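Local coordinates for putative HTH-type transcriptional regulator PH0061 (PDB 2DBB), which probably binds specific DNA sequences as a dimeric transcriptional regulator of the AsnC family, at residues 76-82 against 105-109. Sequence-based numbering, arbitrary orientation.
Sequences SKVPSDA and YNIIV
Ser76, the last residue of strand 67-76, faces Asn106 with their CA atoms 6.7 Å apart, and Ala82, in the first turn of the following helix, lies across from Ile107. No backbone-to-backbone hydrogen bond joins the two segments; the side-chain amide of Asn106 spans the gap and uses both its ends on one serine. Its OD1 takes the backbone N-H of Ser76 at 2.7 Å (Ser76 N to Asn106 OD1), the donor approaching a lone pair within the plane of the carbonyl, with an N-H...O angle of 165°. The other end gives an equally straight bond from Asn106 ND2 to Ser76 OG, 3.1 Å, only 10° out of the amide plane. These two bonds fix the flip of the amide and hold it from turning. A chi1 of 56° wedges Asn106 CG among its own main-chain atoms and brings the amide to the serine. Truncation of Asn106 to an alanine would remove both bonds and is likely to leave the Ser76 N-H without its acceptor and Ser76 OG without its ND2 donor. Next to the amide, Ile107 extends its CD1 methyl, which meets Ala82 CB at 3.8 Å and lies 3.5 Å from Ser76 OG. Asn106 and Ile107 share Ile74 as their opposite residue, a classic beta bulge where inner strand 107-114 begins beside 67-76. The contact thus ties that bulge to the turn into helix 79-89, within a ferredoxin-like βαββαβ domain, as in AsnC/Lrp relatives.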
ATOM      1  N   SER B  76       4.659   7.416 -20.651  1.00 32.65           N
ATOM      2  CA  SER B  76       4.052   7.016 -21.918  1.00 38.07           C
ATOM      3  C   SER B  76       4.227   8.020 -23.055  1.00 42.01           C
ATOM      4  O   SER B  76       4.452   9.212 -22.836  1.00 41.30           O
ATOM      5  CB  SER B  76       2.558   6.760 -21.724  1.00 39.71           C
ATOM      6  OG  SER B  76       2.338   5.686 -20.828  1.00 40.29           O
ATOM      7  N   LYS B  77       4.116   7.520 -24.280  1.00 46.47           N
ATOM      8  CA  LYS B  77       4.233   8.361 -25.459  1.00 49.90           C
ATOM      9  C   LYS B  77       2.870   8.981 -25.767  1.00 51.15           C
ATOM     10  O   LYS B  77       2.801  10.097 -26.281  1.00 53.83           O
ATOM     11  CB  LYS B  77       4.706   7.534 -26.657  1.00 51.87           C
ATOM     12  CG  LYS B  77       6.047   6.847 -26.466  1.00 53.15           C
ATOM     13  CD  LYS B  77       6.385   5.990 -27.683  1.00 55.50           C
ATOM     14  CE  LYS B  77       7.670   5.199 -27.482  1.00 56.52           C
ATOM     15  NZ  LYS B  77       8.841   6.090 -27.237  1.00 58.96           N
ATOM     16  N   VAL B  78       1.795   8.255 -25.455  1.00 50.94           N
ATOM     17  CA  VAL B  78       0.432   8.734 -25.699  1.00 51.40           C
ATOM     18  C   VAL B  78      -0.558   8.128 -24.694  1.00 51.38           C
ATOM     19  O   VAL B  78      -0.329   7.039 -24.174  1.00 50.78           O
ATOM     20  CB  VAL B  78      -0.052   8.372 -27.131  1.00 52.19           C
ATOM     21  CG1 VAL B  78       1.003   8.740 -28.158  1.00 52.27           C
ATOM     22  CG2 VAL B  78      -0.377   6.898 -27.218  1.00 52.60           C
ATOM     23  N   PRO B  79      -1.681   8.826 -24.424  1.00 50.94           N
ATOM     24  CA  PRO B  79      -2.708   8.362 -23.483  1.00 50.74           C
ATOM     25  C   PRO B  79      -3.218   6.961 -23.800  1.00 50.89           C
ATOM     26  O   PRO B  79      -3.285   6.098 -22.922  1.00 51.55           O
ATOM     27  CB  PRO B  79      -3.808   9.409 -23.628  1.00 50.61           C
ATOM     28  CG  PRO B  79      -3.048  10.647 -23.959  1.00 51.38           C
ATOM     29  CD  PRO B  79      -2.048  10.143 -24.975  1.00 52.15           C
ATOM     30  N   SER B  80      -3.583   6.750 -25.061  1.00 50.25           N
ATOM     31  CA  SER B  80      -4.093   5.466 -25.524  1.00 49.53           C
ATOM     32  C   SER B  80      -3.169   4.327 -25.120  1.00 48.52           C
ATOM     33  O   SER B  80      -3.628   3.226 -24.802  1.00 48.26           O
ATOM     34  CB  SER B  80      -4.247   5.479 -27.048  1.00 51.46           C
ATOM     35  OG  SER B  80      -4.630   4.204 -27.532  1.00 52.68           O
ATOM     36  N   ASP B  81      -1.866   4.595 -25.146  1.00 46.69           N
ATOM     37  CA  ASP B  81      -0.878   3.591 -24.777  1.00 44.79           C
ATOM     38  C   ASP B  81      -0.899   3.370 -23.276  1.00 42.73           C
ATOM     39  O   ASP B  81      -0.760   2.240 -22.805  1.00 41.83           O
ATOM     40  CB  ASP B  81       0.529   4.018 -25.208  1.00 46.47           C
ATOM     41  CG  ASP B  81       0.718   3.979 -26.713  1.00 49.48           C
ATOM     42  OD1 ASP B  81      -0.058   3.277 -27.398  1.00 51.55           O
ATOM     43  OD2 ASP B  81       1.653   4.644 -27.210  1.00 51.38           O
ATOM     44  N   ALA B  82      -1.076   4.455 -22.525  1.00 39.42           N
ATOM     45  CA  ALA B  82      -1.118   4.375 -21.073  1.00 38.44           C
ATOM     46  C   ALA B  82      -2.237   3.438 -20.620  1.00 37.34           C
ATOM     47  O   ALA B  82      -1.996   2.474 -19.898  1.00 36.30           O
ATOM     48  CB  ALA B  82      -1.327   5.757 -20.480  1.00 35.98           C
ATOM     49  N   TYR B 105       6.474  10.993 -14.507  1.00 26.23           N
ATOM     50  CA  TYR B 105       6.029   9.662 -14.913  1.00 25.83           C
ATOM     51  C   TYR B 105       4.512   9.618 -14.773  1.00 25.50           C
ATOM     52  O   TYR B 105       3.969  10.030 -13.743  1.00 26.79           O
ATOM     53  CB  TYR B 105       6.674   8.601 -14.020  1.00 24.39           C
ATOM     54  CG  TYR B 105       8.180   8.661 -14.028  1.00 24.65           C
ATOM     55  CD1 TYR B 105       8.913   8.115 -15.079  1.00 22.82           C
ATOM     56  CD2 TYR B 105       8.878   9.297 -12.997  1.00 24.16           C
ATOM     57  CE1 TYR B 105      10.302   8.197 -15.102  1.00 25.42           C
ATOM     58  CE2 TYR B 105      10.267   9.387 -13.015  1.00 23.35           C
ATOM     59  CZ  TYR B 105      10.968   8.838 -14.070  1.00 25.57           C
ATOM     60  OH  TYR B 105      12.338   8.927 -14.105  1.00 29.77           O
ATOM     61  N   ASN B 106       3.821   9.127 -15.799  1.00 23.07           N
ATOM     62  CA  ASN B 106       2.367   9.079 -15.733  1.00 19.75           C
ATOM     63  C   ASN B 106       1.809   7.755 -15.217  1.00 19.99           C
ATOM     64  O   ASN B 106       0.630   7.662 -14.891  1.00 20.56           O
ATOM     65  CB  ASN B 106       1.759   9.451 -17.092  1.00 24.70           C
ATOM     66  CG  ASN B 106       2.254   8.575 -18.225  1.00 25.50           C
ATOM     67  OD1 ASN B 106       3.444   8.530 -18.519  1.00 29.33           O
ATOM     68  ND2 ASN B 106       1.335   7.877 -18.872  1.00 29.36           N
ATOM     69  N   ILE B 107       2.654   6.734 -15.122  1.00 20.36           N
ATOM     70  CA  ILE B 107       2.210   5.447 -14.604  1.00 22.10           C
ATOM     71  C   ILE B 107       3.207   4.975 -13.550  1.00 22.05           C
ATOM     72  O   ILE B 107       4.419   4.945 -13.785  1.00 22.11           O
ATOM     73  CB  ILE B 107       2.094   4.379 -15.726  1.00 22.27           C
ATOM     74  CG1 ILE B 107       1.116   4.863 -16.800  1.00 23.88           C
ATOM     75  CG2 ILE B 107       1.571   3.065 -15.146  1.00 23.85           C
ATOM     76  CD1 ILE B 107       1.072   3.998 -18.048  1.00 23.56           C
ATOM     77  N   ILE B 108       2.681   4.635 -12.380  1.00 21.49           N
ATOM     78  CA  ILE B 108       3.485   4.167 -11.259  1.00 21.28           C
ATOM     79  C   ILE B 108       2.988   2.786 -10.878  1.00 20.79           C
ATOM     80  O   ILE B 108       1.814   2.617 -10.563  1.00 20.16           O
ATOM     81  CB  ILE B 108       3.336   5.085 -10.024  1.00 22.48           C
ATOM     82  CG1 ILE B 108       3.678   6.530 -10.401  1.00 24.24           C
ATOM     83  CG2 ILE B 108       4.269   4.603  -8.905  1.00 22.39           C
ATOM     84  CD1 ILE B 108       5.067   6.693 -10.932  1.00 26.05           C
ATOM     85  N   VAL B 109       3.894   1.812 -10.888  1.00 20.65           N
ATOM     86  CA  VAL B 109       3.546   0.435 -10.584  1.00 20.79           C
ATOM     87  C   VAL B 109       4.386  -0.177  -9.470  1.00 20.13           C
ATOM     88  O   VAL B 109       5.587   0.035  -9.400  1.00 22.10           O
ATOM     89  CB  VAL B 109       3.729  -0.455 -11.832  1.00 19.63           C
ATOM     90  CG1 VAL B 109       3.314  -1.900 -11.517  1.00 20.71           C
ATOM     91  CG2 VAL B 109       2.919   0.106 -12.989  1.00 20.83           C
TER